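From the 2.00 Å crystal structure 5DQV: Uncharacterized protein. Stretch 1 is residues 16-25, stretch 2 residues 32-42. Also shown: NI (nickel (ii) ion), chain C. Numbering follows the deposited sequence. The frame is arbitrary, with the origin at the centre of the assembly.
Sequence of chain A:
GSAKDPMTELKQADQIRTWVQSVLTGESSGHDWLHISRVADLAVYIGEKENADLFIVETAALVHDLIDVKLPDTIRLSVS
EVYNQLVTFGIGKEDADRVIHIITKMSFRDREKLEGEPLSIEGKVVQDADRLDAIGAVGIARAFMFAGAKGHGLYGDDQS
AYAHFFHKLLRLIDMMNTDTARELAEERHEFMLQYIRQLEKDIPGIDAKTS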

# COMPACT_ATOMS: atom_id res chain seq x y z
N ILE A 16 -29.92 4.07 7.14
CA ILE A 16 -28.67 4.69 7.59
C ILE A 16 -27.56 4.35 6.61
O ILE A 16 -26.80 5.23 6.25
CB ILE A 16 -28.32 4.28 9.01
CG1 ILE A 16 -29.37 4.83 9.96
CG2 ILE A 16 -26.87 4.81 9.42
CD1 ILE A 16 -29.39 4.14 11.35
N ARG A 17 -27.53 3.10 6.13
CA ARG A 17 -26.52 2.69 5.17
C ARG A 17 -26.53 3.55 3.91
O ARG A 17 -25.48 3.92 3.40
CB ARG A 17 -26.70 1.21 4.74
CG ARG A 17 -26.12 0.21 5.63
CD ARG A 17 -26.38 -1.22 5.18
NE ARG A 17 -25.89 -2.03 6.27
CZ ARG A 17 -24.60 -2.36 6.47
NH1 ARG A 17 -23.67 -2.07 5.58
NH2 ARG A 17 -24.26 -3.05 7.54
N THR A 18 -27.72 3.82 3.38
CA THR A 18 -27.81 4.54 2.09
C THR A 18 -27.38 6.01 2.35
O THR A 18 -26.72 6.62 1.54
CB THR A 18 -29.25 4.51 1.55
OG1 THR A 18 -29.67 3.15 1.38
CG2 THR A 18 -29.40 5.30 0.22
N TRP A 19 -27.80 6.57 3.49
CA TRP A 19 -27.42 7.92 3.89
C TRP A 19 -25.91 8.10 3.97
O TRP A 19 -25.34 9.00 3.35
CB TRP A 19 -28.13 8.35 5.20
CG TRP A 19 -27.59 9.54 5.87
CD1 TRP A 19 -27.36 10.76 5.31
CD2 TRP A 19 -27.17 9.62 7.24
NE1 TRP A 19 -26.85 11.64 6.28
CE2 TRP A 19 -26.71 10.96 7.45
CE3 TRP A 19 -27.14 8.70 8.30
CZ2 TRP A 19 -26.24 11.39 8.68
CZ3 TRP A 19 -26.68 9.13 9.50
CH2 TRP A 19 -26.23 10.48 9.69
N VAL A 20 -25.26 7.23 4.74
CA VAL A 20 -23.83 7.31 4.97
C VAL A 20 -23.07 7.18 3.65
O VAL A 20 -22.14 7.95 3.38
CB VAL A 20 -23.38 6.22 5.97
CG1 VAL A 20 -21.87 6.05 5.96
CG2 VAL A 20 -23.94 6.54 7.39
N GLN A 21 -23.49 6.20 2.84
CA GLN A 21 -22.90 6.03 1.52
C GLN A 21 -23.09 7.29 0.68
O GLN A 21 -22.15 7.71 -0.00
CB GLN A 21 -23.42 4.76 0.83
CG GLN A 21 -22.69 4.44 -0.46
CD GLN A 21 -23.12 3.10 -1.10
OE1 GLN A 21 -24.05 2.45 -0.64
NE2 GLN A 21 -22.41 2.69 -2.13
N SER A 22 -24.27 7.93 0.76
CA SER A 22 -24.51 9.17 0.02
C SER A 22 -23.68 10.34 0.53
O SER A 22 -23.23 11.15 -0.27
CB SER A 22 -26.00 9.52 0.07
OG SER A 22 -26.30 10.71 -0.66
N VAL A 23 -23.50 10.44 1.84
CA VAL A 23 -22.68 11.48 2.47
C VAL A 23 -21.22 11.35 1.99
O VAL A 23 -20.59 12.34 1.61
CB VAL A 23 -22.75 11.44 4.04
CG1 VAL A 23 -21.62 12.34 4.63
CG2 VAL A 23 -24.12 11.88 4.57
N LEU A 24 -20.71 10.13 1.98
CA LEU A 24 -19.28 9.88 1.75
C LEU A 24 -18.92 9.91 0.30
O LEU A 24 -17.76 9.84 -0.04
CB LEU A 24 -18.86 8.53 2.36
CG LEU A 24 -18.95 8.47 3.88
CD1 LEU A 24 -18.52 7.10 4.42
CD2 LEU A 24 -18.09 9.55 4.44
N THR A 25 -19.92 10.04 -0.54
CA THR A 25 -19.81 10.09 -1.97
C THR A 25 -19.71 11.57 -2.41
O THR A 25 -20.47 12.43 -1.91
CB THR A 25 -21.10 9.47 -2.60
N ASP A 32 -13.87 6.23 4.28
CA ASP A 32 -14.62 6.00 3.06
C ASP A 32 -15.54 4.80 3.19
O ASP A 32 -15.48 4.02 4.18
CB ASP A 32 -13.70 5.87 1.84
CG ASP A 32 -13.38 4.42 1.46
OD1 ASP A 32 -12.82 3.58 2.28
OD2 ASP A 32 -13.66 4.14 0.27
N TRP A 33 -16.42 4.69 2.21
CA TRP A 33 -17.56 3.84 2.36
C TRP A 33 -17.08 2.40 2.53
O TRP A 33 -17.63 1.66 3.35
CB TRP A 33 -18.61 4.00 1.21
CG TRP A 33 -19.59 2.91 1.27
CD1 TRP A 33 -19.72 1.89 0.38
CD2 TRP A 33 -20.52 2.62 2.33
NE1 TRP A 33 -20.68 0.99 0.80
CE2 TRP A 33 -21.21 1.43 1.98
CE3 TRP A 33 -20.88 3.27 3.51
CZ2 TRP A 33 -22.20 0.86 2.79
CZ3 TRP A 33 -21.87 2.72 4.31
CH2 TRP A 33 -22.52 1.52 3.96
N LEU A 34 -16.05 2.01 1.80
CA LEU A 34 -15.56 0.63 1.87
C LEU A 34 -15.09 0.28 3.30
O LEU A 34 -15.44 -0.78 3.81
CB LEU A 34 -14.48 0.39 0.83
CG LEU A 34 -14.99 0.56 -0.62
CD1 LEU A 34 -13.92 0.21 -1.66
CD2 LEU A 34 -16.23 -0.31 -0.80
N HIS A 35 -14.36 1.20 3.92
CA HIS A 35 -13.89 1.06 5.29
C HIS A 35 -15.11 0.90 6.21
O HIS A 35 -15.18 -0.03 7.01
CB HIS A 35 -13.03 2.29 5.71
CG HIS A 35 -12.80 2.37 7.18
ND1 HIS A 35 -12.05 1.45 7.87
CD2 HIS A 35 -13.30 3.22 8.11
CE1 HIS A 35 -12.04 1.77 9.15
NE2 HIS A 35 -12.79 2.84 9.32
N ILE A 36 -16.08 1.81 6.08
CA ILE A 36 -17.24 1.77 6.94
C ILE A 36 -18.00 0.45 6.79
O ILE A 36 -18.33 -0.17 7.76
CB ILE A 36 -18.14 2.99 6.69
CG1 ILE A 36 -17.46 4.23 7.29
CG2 ILE A 36 -19.52 2.72 7.27
CD1 ILE A 36 -18.07 5.50 6.76
N SER A 37 -18.18 -0.02 5.56
CA SER A 37 -18.89 -1.28 5.34
C SER A 37 -18.19 -2.46 6.01
O SER A 37 -18.83 -3.32 6.66
CB SER A 37 -19.10 -1.53 3.84
OG SER A 37 -19.55 -2.88 3.59
N ARG A 38 -16.86 -2.49 5.90
CA ARG A 38 -16.09 -3.56 6.51
C ARG A 38 -16.20 -3.49 8.03
O ARG A 38 -16.35 -4.51 8.73
CB ARG A 38 -14.59 -3.51 6.09
CG ARG A 38 -14.31 -3.81 4.64
CD ARG A 38 -12.82 -3.95 4.33
NE ARG A 38 -12.06 -2.78 4.74
CZ ARG A 38 -11.75 -1.73 4.01
NH1 ARG A 38 -12.19 -1.60 2.78
NH2 ARG A 38 -11.06 -0.75 4.55
N VAL A 39 -16.08 -2.28 8.57
CA VAL A 39 -16.17 -2.10 10.01
C VAL A 39 -17.53 -2.48 10.57
O VAL A 39 -17.59 -3.17 11.58
CB VAL A 39 -15.74 -0.72 10.45
CG1 VAL A 39 -16.07 -0.49 11.95
CG2 VAL A 39 -14.32 -0.52 10.11
N ALA A 40 -18.63 -2.12 9.86
CA ALA A 40 -19.94 -2.53 10.27
C ALA A 40 -20.13 -4.06 10.27
O ALA A 40 -20.61 -4.61 11.28
CB ALA A 40 -21.02 -1.86 9.43
N ASP A 41 -19.63 -4.75 9.25
CA ASP A 41 -19.73 -6.22 9.23
C ASP A 41 -18.93 -6.86 10.38
O ASP A 41 -19.38 -7.76 11.08
CB ASP A 41 -19.21 -6.82 7.89
CG ASP A 41 -20.10 -6.52 6.76
OD1 ASP A 41 -21.22 -6.00 6.99
OD2 ASP A 41 -19.67 -6.78 5.62
N LEU A 42 -17.73 -6.36 10.58
CA LEU A 42 -16.87 -6.86 11.67
C LEU A 42 -17.50 -6.58 13.03
O LEU A 42 -17.52 -7.43 13.91
CB LEU A 42 -15.50 -6.18 11.58
CG LEU A 42 -14.14 -6.86 11.57
CD1 LEU A 42 -14.14 -8.39 11.23
CD2 LEU A 42 -13.25 -6.02 10.60
NI NI C . -12.94 4.09 11.08
O HOH W 1 -21.53 -3.49 5.81

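Two helices running nearly antiparallel, here at 152°, commonly pack through an apolar seam and close its margins with longer, polar side chains; residues 16-25 and 32-42 illustrate the pattern. At the centre, Val 20 and Ile 36 point toward each other's helix, and both are buried. Val 20 CG1 lies 3.9 Å from Ile 36 CD1 and 3.7 Å from Trp 33 CZ3, meeting the indole at its edge. With the axes 10.4 Å apart at their closest, side chains span the gap, and the uncharged, branched Val 20 and Ile 36 suit its buried part. Leu 24 extends the seam toward the start of the second helix, its CD1 4.5 Å from Trp 33 CB.

Trp 33 is the residue most covered by the opposing stretch. Over one face of its ring lies Gln 21, with CG 3.9 Å from the centroid of the five-membered ring in a CH-pi contact; the aliphatic part of an exposed glutamine thus shields the indole.

At the polar edge no direct hydrogen bond joins the stretches. The extended Arg 17 passes the indole, its NH2 resting 3.9 Å from Ala 40 CB. Asp 41 OD1 is 4.3 Å from Arg 17 NH2, beyond a salt bridge, but one water links them: it accepts from Arg 17 NH1 (2.6 Å) and donates to Asp 41 OD1 (2.8 Å) and Ser 37 O (2.8 Å).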